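PDB 7KOE: electron transfer flavoprotein, alpha subunit from Thermotoga maritima, which binds flavin-adenine dinucleotide and, together with its partner subunits, probably carries electrons between redox enzymes. Local coordinates for residues F73-A84 against Y186-I197. Numbering follows the deposited sequence.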
loop_
_atom_site.group_PDB
_atom_site.type_symbol
_atom_site.label_atom_id
_atom_site.label_comp_id
_atom_site.label_asym_id
_atom_site.label_seq_id
_atom_site.Cartn_x
_atom_site.Cartn_y
_atom_site.Cartn_z
ATOM N N PHE B 73 9.519 66.644 -1.190
ATOM C CA PHE B 73 9.426 65.271 -1.668
ATOM C C PHE B 73 10.650 64.828 -2.454
ATOM O O PHE B 73 10.701 63.671 -2.885
ATOM C CB PHE B 73 8.178 65.078 -2.540
ATOM C CG PHE B 73 6.881 65.077 -1.778
ATOM C CD1 PHE B 73 6.858 64.961 -0.400
ATOM C CD2 PHE B 73 5.679 65.176 -2.456
ATOM C CE1 PHE B 73 5.659 64.963 0.288
ATOM C CE2 PHE B 73 4.479 65.173 -1.774
ATOM C CZ PHE B 73 4.471 65.067 -0.400
ATOM N N ASN B 74 11.625 65.713 -2.673
ATOM C CA ASN B 74 12.836 65.310 -3.381
ATOM C C ASN B 74 13.711 64.424 -2.509
ATOM O O ASN B 74 14.279 63.436 -2.987
ATOM C CB ASN B 74 13.610 66.540 -3.852
ATOM C CG ASN B 74 12.737 67.523 -4.597
ATOM O OD1 ASN B 74 12.394 68.584 -4.080
ATOM N ND2 ASN B 74 12.372 67.175 -5.825
ATOM N N THR B 75 13.839 64.763 -1.229
ATOM C CA THR B 75 14.414 63.830 -0.279
ATOM C C THR B 75 13.394 62.744 0.049
ATOM O O THR B 75 12.185 62.914 -0.130
ATOM C CB THR B 75 14.865 64.557 0.992
ATOM O OG1 THR B 75 15.580 63.652 1.840
ATOM C CG2 THR B 75 13.674 65.135 1.752
ATOM N N TYR B 76 13.891 61.602 0.506
ATOM C CA TYR B 76 13.017 60.493 0.863
ATOM C C TYR B 76 12.722 60.553 2.353
ATOM O O TYR B 76 13.603 60.304 3.180
ATOM C CB TYR B 76 13.634 59.148 0.497
ATOM C CG TYR B 76 12.812 58.001 1.029
ATOM C CD1 TYR B 76 11.553 57.735 0.514
ATOM C CD2 TYR B 76 13.283 57.196 2.062
ATOM C CE1 TYR B 76 10.790 56.697 1.000
ATOM C CE2 TYR B 76 12.521 56.155 2.556
ATOM C CZ TYR B 76 11.277 55.913 2.019
ATOM O OH TYR B 76 10.514 54.878 2.497
ATOM N N VAL B 77 11.485 60.895 2.693
ATOM C CA VAL B 77 10.959 60.736 4.040
ATOM C C VAL B 77 9.667 59.951 3.891
ATOM O O VAL B 77 8.713 60.433 3.268
ATOM C CB VAL B 77 10.716 62.075 4.747
ATOM C CG1 VAL B 77 9.933 61.857 6.026
ATOM C CG2 VAL B 77 12.035 62.753 5.056
ATOM N N ASN B 78 9.641 58.736 4.445
ATOM C CA ASN B 78 8.478 57.864 4.337
ATOM C C ASN B 78 7.273 58.408 5.087
ATOM O O ASN B 78 6.140 58.028 4.779
ATOM C CB ASN B 78 8.828 56.484 4.875
ATOM C CG ASN B 78 9.443 56.548 6.254
ATOM O OD1 ASN B 78 10.649 56.736 6.397
ATOM N ND2 ASN B 78 8.615 56.412 7.280
ATOM N N TYR B 79 7.501 59.268 6.077
ATOM C CA TYR B 79 6.402 59.929 6.767
ATOM C C TYR B 79 5.672 60.893 5.842
ATOM O O TYR B 79 4.446 61.029 5.917
ATOM C CB TYR B 79 6.952 60.649 7.995
ATOM C CG TYR B 79 5.981 61.565 8.680
ATOM C CD1 TYR B 79 4.752 61.096 9.129
ATOM C CD2 TYR B 79 6.302 62.896 8.904
ATOM C CE1 TYR B 79 3.861 61.935 9.766
ATOM C CE2 TYR B 79 5.420 63.742 9.542
ATOM C CZ TYR B 79 4.202 63.256 9.973
ATOM O OH TYR B 79 3.313 64.090 10.609
ATOM N N LEU B 80 6.407 61.558 4.949
ATOM C CA LEU B 80 5.799 62.514 4.032
ATOM C C LEU B 80 5.240 61.843 2.788
ATOM O O LEU B 80 4.216 62.291 2.261
ATOM C CB LEU B 80 6.822 63.572 3.628
ATOM C CG LEU B 80 7.397 64.401 4.771
ATOM C CD1 LEU B 80 8.541 65.261 4.275
ATOM C CD2 LEU B 80 6.311 65.253 5.397
ATOM N N TYR B 81 5.900 60.789 2.301
ATOM C CA TYR B 81 5.421 60.082 1.119
ATOM C C TYR B 81 4.107 59.367 1.393
ATOM O O TYR B 81 3.226 59.330 0.529
ATOM C CB TYR B 81 6.464 59.075 0.651
ATOM C CG TYR B 81 7.484 59.600 -0.324
ATOM C CD1 TYR B 81 8.403 60.564 0.054
ATOM C CD2 TYR B 81 7.545 59.107 -1.618
ATOM C CE1 TYR B 81 9.346 61.032 -0.834
ATOM C CE2 TYR B 81 8.485 59.562 -2.511
ATOM C CZ TYR B 81 9.381 60.527 -2.114
ATOM O OH TYR B 81 10.317 60.988 -3.007
ATOM N N LYS B 82 3.961 58.790 2.588
ATOM C CA LYS B 82 2.742 58.068 2.938
ATOM C C LYS B 82 1.549 59.005 3.062
ATOM O O LYS B 82 0.419 58.606 2.763
ATOM C CB LYS B 82 2.960 57.296 4.240
ATOM C CG LYS B 82 1.840 56.351 4.645
ATOM C CD LYS B 82 1.069 56.897 5.834
ATOM C CE LYS B 82 1.954 57.019 7.056
ATOM N NZ LYS B 82 1.211 57.573 8.217
ATOM N N LYS B 83 1.778 60.251 3.483
ATOM C CA LYS B 83 0.691 61.220 3.562
ATOM C C LYS B 83 0.195 61.621 2.181
ATOM O O LYS B 83 -0.971 62.000 2.028
ATOM C CB LYS B 83 1.148 62.452 4.339
ATOM C CG LYS B 83 0.019 63.255 4.952
ATOM C CD LYS B 83 0.542 64.216 6.005
ATOM C CE LYS B 83 1.260 63.477 7.121
ATOM N NZ LYS B 83 1.826 64.419 8.122
ATOM N N ALA B 84 1.056 61.535 1.168
ATOM C CA ALA B 84 0.695 61.872 -0.201
ATOM C C ALA B 84 0.281 60.666 -1.027
ATOM O O ALA B 84 -0.557 60.796 -1.920
ATOM C CB ALA B 84 1.860 62.580 -0.892
ATOM N N TYR B 186 0.836 69.422 -4.161
ATOM C CA TYR B 186 0.418 68.868 -2.885
ATOM C C TYR B 186 0.769 69.805 -1.741
ATOM O O TYR B 186 1.860 70.381 -1.699
ATOM C CB TYR B 186 1.082 67.509 -2.663
ATOM C CG TYR B 186 0.377 66.642 -1.657
ATOM C CD1 TYR B 186 -0.673 65.822 -2.045
ATOM C CD2 TYR B 186 0.756 66.637 -0.323
ATOM C CE1 TYR B 186 -1.328 65.024 -1.128
ATOM C CE2 TYR B 186 0.103 65.838 0.604
ATOM C CZ TYR B 186 -0.937 65.038 0.192
ATOM O OH TYR B 186 -1.583 64.244 1.106
ATOM N N ASP B 187 -0.162 69.939 -0.801
ATOM C CA ASP B 187 0.025 70.755 0.385
ATOM C C ASP B 187 0.022 69.831 1.593
ATOM O O ASP B 187 -0.720 68.846 1.633
ATOM C CB ASP B 187 -1.079 71.822 0.493
ATOM C CG ASP B 187 -0.758 72.923 1.506
ATOM O OD1 ASP B 187 -0.269 72.652 2.626
ATOM O OD2 ASP B 187 -0.991 74.098 1.160
ATOM N N LEU B 188 0.878 70.146 2.561
ATOM C CA LEU B 188 0.976 69.426 3.824
ATOM C C LEU B 188 0.454 70.226 5.007
ATOM O O LEU B 188 -0.255 69.676 5.854
ATOM C CB LEU B 188 2.433 69.033 4.082
ATOM C CG LEU B 188 2.997 67.984 3.124
ATOM C CD1 LEU B 188 4.499 67.841 3.292
ATOM C CD2 LEU B 188 2.314 66.644 3.343
ATOM N N GLY B 189 0.782 71.515 5.080
ATOM C CA GLY B 189 0.376 72.313 6.218
ATOM C C GLY B 189 1.266 72.047 7.420
ATOM O O GLY B 189 2.472 71.812 7.298
ATOM N N THR B 190 0.659 72.099 8.602
ATOM C CA THR B 190 1.348 71.704 9.827
ATOM C C THR B 190 1.537 70.193 9.806
ATOM O O THR B 190 0.559 69.440 9.824
ATOM C CB THR B 190 0.554 72.141 11.052
ATOM O OG1 THR B 190 0.406 73.567 11.045
ATOM C CG2 THR B 190 1.270 71.717 12.321
ATOM N N PHE B 191 2.790 69.746 9.765
ATOM C CA PHE B 191 3.089 68.360 9.442
ATOM C C PHE B 191 3.769 67.580 10.558
ATOM O O PHE B 191 3.807 66.348 10.470
ATOM C CB PHE B 191 3.928 68.285 8.152
ATOM C CG PHE B 191 5.267 68.978 8.233
ATOM C CD1 PHE B 191 5.383 70.339 7.974
ATOM C CD2 PHE B 191 6.419 68.256 8.501
ATOM C CE1 PHE B 191 6.613 70.972 8.033
ATOM C CE2 PHE B 191 7.651 68.886 8.551
ATOM C CZ PHE B 191 7.747 70.242 8.321
ATOM N N ASP B 192 4.289 68.253 11.594
ATOM C CA ASP B 192 4.803 67.638 12.830
ATOM C C ASP B 192 5.943 66.651 12.549
ATOM O O ASP B 192 5.789 65.434 12.653
ATOM C CB ASP B 192 3.673 66.965 13.621
ATOM C CG ASP B 192 2.679 67.963 14.180
ATOM O OD1 ASP B 192 2.981 69.175 14.171
ATOM O OD2 ASP B 192 1.594 67.537 14.626
ATOM N N LYS B 193 7.081 67.225 12.143
ATOM C CA LYS B 193 8.252 66.492 11.663
ATOM C C LYS B 193 8.798 65.466 12.649
ATOM O O LYS B 193 9.325 65.821 13.707
ATOM C CB LYS B 193 9.369 67.472 11.305
ATOM C CG LYS B 193 10.522 66.840 10.554
ATOM C CD LYS B 193 11.470 67.895 10.018
ATOM C CE LYS B 193 12.632 67.259 9.277
ATOM N NZ LYS B 193 12.185 66.545 8.049
ATOM N N LEU B 194 8.674 64.188 12.297
ATOM C CA LEU B 194 9.213 63.097 13.097
ATOM C C LEU B 194 10.598 62.690 12.603
ATOM O O LEU B 194 11.575 62.735 13.355
ATOM C CB LEU B 194 8.256 61.903 13.056
ATOM C CG LEU B 194 6.762 62.212 13.146
ATOM C CD1 LEU B 194 5.946 61.046 12.625
ATOM C CD2 LEU B 194 6.368 62.541 14.574
ATOM N N ILE B 195 10.691 62.306 11.337
ATOM C CA ILE B 195 11.937 61.845 10.739
ATOM C C ILE B 195 12.717 63.057 10.250
ATOM O O ILE B 195 12.218 63.835 9.432
ATOM C CB ILE B 195 11.657 60.864 9.593
ATOM C CG1 ILE B 195 11.050 59.579 10.147
ATOM C CG2 ILE B 195 12.911 60.584 8.788
ATOM C CD1 ILE B 195 10.571 58.631 9.093
ATOM N N GLU B 196 13.939 63.222 10.749
ATOM C CA GLU B 196 14.799 64.333 10.364
ATOM C C GLU B 196 16.159 63.788 9.963
ATOM O O GLU B 196 16.939 63.371 10.823
ATOM C CB GLU B 196 14.944 65.339 11.506
ATOM C CG GLU B 196 15.876 66.487 11.194
ATOM C CD GLU B 196 16.368 67.187 12.440
ATOM O OE1 GLU B 196 15.537 67.488 13.321
ATOM O OE2 GLU B 196 17.587 67.438 12.539
ATOM N N ILE B 197 16.448 63.807 8.667
ATOM C CA ILE B 197 17.681 63.229 8.146
ATOM C C ILE B 197 18.835 64.183 8.426
ATOM O O ILE B 197 18.784 65.360 8.055
ATOM C CB ILE B 197 17.557 62.937 6.646
ATOM C CG1 ILE B 197 16.351 62.036 6.385
ATOM C CG2 ILE B 197 18.832 62.308 6.117
ATOM C CD1 ILE B 197 16.138 61.701 4.931
#
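Tyr79 OH has two partners: it donates to Phe191 O across the contact and receives a weak bond from Lys83 NZ (2.9 Å), one helix turn on. In this Rossmann-like α/β domain, helix 78-84 thus meets segment 186-197, which follows the edge strand 181-185 of the parallel sheet. The modelled Tyr79-Phe191 bond is very short, so its exact length is doubtful. With CG anti to the backbone N (chi1 170°), the Tyr79 ring reaches out to this segment, and Leu194 CD1 sits over its face, 3.7 Å from the centroid, in a CH-π contact. Tyrosine suits the place by offering both a flat apolar face and a polar end. Leu80 CD2 meets Leu188 CD1 at 3.8 Å, branched apolar ends suited to this contact between helix and loop. Farther along segment 73-84, the small Ala84 places its CB over the Tyr186 ring, 11° off the normal, while Phe73 CZ touches Tyr186 CD2; an alanine in place of Tyr186 would probably open a gap beside Phe73 and strip Ala84 of its aromatic cover. Toward the partner subunit, where Arg176 of the neighbouring chain bonds Asn78 OD1, Ile195 CD1 lies 3.5 Å from Asn78 ND2.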